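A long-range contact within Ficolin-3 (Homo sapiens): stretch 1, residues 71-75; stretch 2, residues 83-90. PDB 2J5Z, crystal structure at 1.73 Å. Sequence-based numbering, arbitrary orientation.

Stretch 1 (71-75) SYRAG
Stretch 2, residues 83-90: FWLGNENL

The last turn of one helix (Ser71 to Ala74, phi/psi near -65/-40, Ala74 at -89/-22) meets the first turn of another (Asn87 to Leu90, near -62/-42); the two stretches together bury 359 Å², both sides summed. Within the stretches, Gly75 N hydrogen-bonds to Ser71 O (2.9 Å) and Leu90 N to Gly86 O (3.0 Å). Between them, the amides that begin the second helix meet carbonyls ending the first: Asn87 N donates to Tyr72 O (2.8 Å, 166°) and Glu88 N to Arg73 O (3.0 Å, 165°). Water 1 extends the series, donating to Arg73 O (2.6 Å) and accepting from Asn89 N (2.9 Å).

Two glycines permit this approach, Gly75 CA lying 3.5 Å from Gly86 CA; Arg73 CA is 4.6 Å from Asn87 CA. Gly75 (95/157) leaves the first helix, and Gly86 (119/134) occupies the N-cap position of the second; both conformations call for glycine. A CB on Gly75 would strike Leu85 O, and one on Gly86 would strike Ala74 C and Gly75 N.

Trp84 (strand, -125/123) points its CB toward the first stretch. With chi1 t and chi2 -99°, Trp84 NE1 makes weak hydrogen bonds to Tyr72 O (3.3 Å) and Asn87 OD1 (3.0 Å), the latter offered with chi1 m and chi2 -18°. Buried Tyr72, chi1 m (-88°) and chi2 -80°, turns its ring edge to the Trp84 face: Tyr72 CD1 is 3.5 Å from Trp84 CD1, and the Tyr72 ring and Trp84 five-membered ring have centroids 4.8 Å apart, planes at 64°.

Asn89, chi1 m and chi2 -35°, sends ND2 back to Leu85 O (2.9 Å), bracing the turn before its helix; Asn89 ND2 also donates to water 2 (3.0 Å), which donates to Ala74 O (2.8 Å). Arg73 (t, t, p, -139°) points its CB away, yet aliphatic Arg73 CG packs 4.1 Å from Glu88 CB, which points toward the first stretch; Arg73 NH1 and the Glu88 carboxylate (t, p, 21°) find hydrogen bonds beyond this contact.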

# COMPACT_ATOMS: atom_id res chain seq x y z
N SER A 71 -7.99 22.42 2.21
CA SER A 71 -7.36 21.11 2.37
C SER A 71 -8.24 20.17 3.19
O SER A 71 -8.46 19.02 2.80
CB SER A 71 -6.00 21.27 3.04
OG SER A 71 -5.05 21.83 2.14
N TYR A 72 -8.75 20.64 4.32
CA TYR A 72 -9.65 19.82 5.10
C TYR A 72 -10.94 19.54 4.36
O TYR A 72 -11.54 18.47 4.53
CB TYR A 72 -9.90 20.41 6.50
CG TYR A 72 -8.85 19.91 7.45
CD1 TYR A 72 -8.95 18.64 8.01
CD2 TYR A 72 -7.70 20.66 7.69
CE1 TYR A 72 -7.97 18.15 8.84
CE2 TYR A 72 -6.70 20.17 8.53
CZ TYR A 72 -6.84 18.90 9.08
OH TYR A 72 -5.89 18.36 9.92
N ARG A 73 -11.38 20.48 3.53
CA ARG A 73 -12.63 20.30 2.80
C ARG A 73 -12.52 19.18 1.77
O ARG A 73 -13.42 18.35 1.65
CB ARG A 73 -13.04 21.61 2.09
CG ARG A 73 -14.24 21.46 1.16
CD ARG A 73 -14.63 22.83 0.52
NE ARG A 73 -13.56 23.27 -0.37
CZ ARG A 73 -13.11 24.52 -0.47
NH1 ARG A 73 -13.61 25.49 0.30
NH2 ARG A 73 -12.12 24.80 -1.33
N ALA A 74 -11.42 19.17 1.04
CA ALA A 74 -11.21 18.27 -0.09
C ALA A 74 -10.58 16.95 0.32
O ALA A 74 -10.67 15.96 -0.41
CB ALA A 74 -10.31 18.97 -1.12
N GLY A 75 -9.91 16.94 1.46
CA GLY A 75 -9.15 15.77 1.91
C GLY A 75 -7.68 15.87 1.51
O GLY A 75 -7.34 16.60 0.57
N PHE A 83 -3.98 10.06 6.51
CA PHE A 83 -4.87 10.88 5.68
C PHE A 83 -6.08 11.42 6.44
O PHE A 83 -6.40 10.98 7.54
CB PHE A 83 -5.39 10.07 4.48
CG PHE A 83 -6.15 8.85 4.86
CD1 PHE A 83 -7.51 8.92 5.13
CD2 PHE A 83 -5.51 7.61 4.96
CE1 PHE A 83 -8.21 7.78 5.49
CE2 PHE A 83 -6.20 6.48 5.30
CZ PHE A 83 -7.54 6.55 5.59
N TRP A 84 -6.72 12.42 5.82
CA TRP A 84 -8.04 12.90 6.20
C TRP A 84 -8.90 12.81 4.94
O TRP A 84 -8.55 13.41 3.91
CB TRP A 84 -7.95 14.35 6.70
CG TRP A 84 -9.29 14.95 7.02
CD1 TRP A 84 -10.04 15.78 6.23
CD2 TRP A 84 -10.04 14.76 8.23
NE1 TRP A 84 -11.21 16.13 6.88
CE2 TRP A 84 -11.23 15.52 8.11
CE3 TRP A 84 -9.81 14.04 9.40
CZ2 TRP A 84 -12.20 15.56 9.12
CZ3 TRP A 84 -10.77 14.08 10.42
CH2 TRP A 84 -11.94 14.83 10.27
N LEU A 85 -10.02 12.09 4.98
CA LEU A 85 -10.77 11.80 3.76
C LEU A 85 -11.35 13.07 3.11
O LEU A 85 -11.48 13.14 1.88
CB LEU A 85 -11.93 10.84 4.06
CG LEU A 85 -12.73 10.34 2.87
CD1 LEU A 85 -11.88 9.51 1.92
CD2 LEU A 85 -13.93 9.51 3.38
N GLY A 86 -11.68 14.05 3.94
CA GLY A 86 -12.24 15.33 3.48
C GLY A 86 -13.63 15.62 4.00
O GLY A 86 -14.50 14.76 3.98
N ASN A 87 -13.84 16.84 4.47
CA ASN A 87 -15.11 17.21 5.07
C ASN A 87 -16.28 17.15 4.10
O ASN A 87 -17.38 16.72 4.46
CB ASN A 87 -15.02 18.60 5.69
CG ASN A 87 -14.10 18.64 6.90
OD1 ASN A 87 -13.79 17.60 7.48
ND2 ASN A 87 -13.67 19.83 7.27
N GLU A 88 -16.05 17.58 2.85
CA GLU A 88 -17.13 17.51 1.87
C GLU A 88 -17.56 16.06 1.58
O GLU A 88 -18.75 15.76 1.50
CB GLU A 88 -16.78 18.29 0.60
CG GLU A 88 -17.89 18.30 -0.44
CD GLU A 88 -19.16 19.05 0.01
OE1 GLU A 88 -19.08 19.89 0.94
OE2 GLU A 88 -20.23 18.80 -0.61
N ASN A 89 -16.59 15.16 1.46
CA ASN A 89 -16.86 13.72 1.33
C ASN A 89 -17.67 13.21 2.53
O ASN A 89 -18.69 12.51 2.37
CB ASN A 89 -15.53 12.96 1.19
CG ASN A 89 -14.89 13.15 -0.17
OD1 ASN A 89 -15.60 13.26 -1.17
ND2 ASN A 89 -13.56 13.20 -0.21
N LEU A 90 -17.23 13.58 3.72
CA LEU A 90 -17.91 13.15 4.95
C LEU A 90 -19.34 13.70 5.03
O LEU A 90 -20.28 12.98 5.39
CB LEU A 90 -17.11 13.56 6.20
CG LEU A 90 -15.84 12.73 6.44
CD1 LEU A 90 -14.90 13.37 7.46
CD2 LEU A 90 -16.18 11.29 6.87
O HOH W 1 -13.96 16.05 0.60
O HOH W 2 -12.26 14.76 -2.44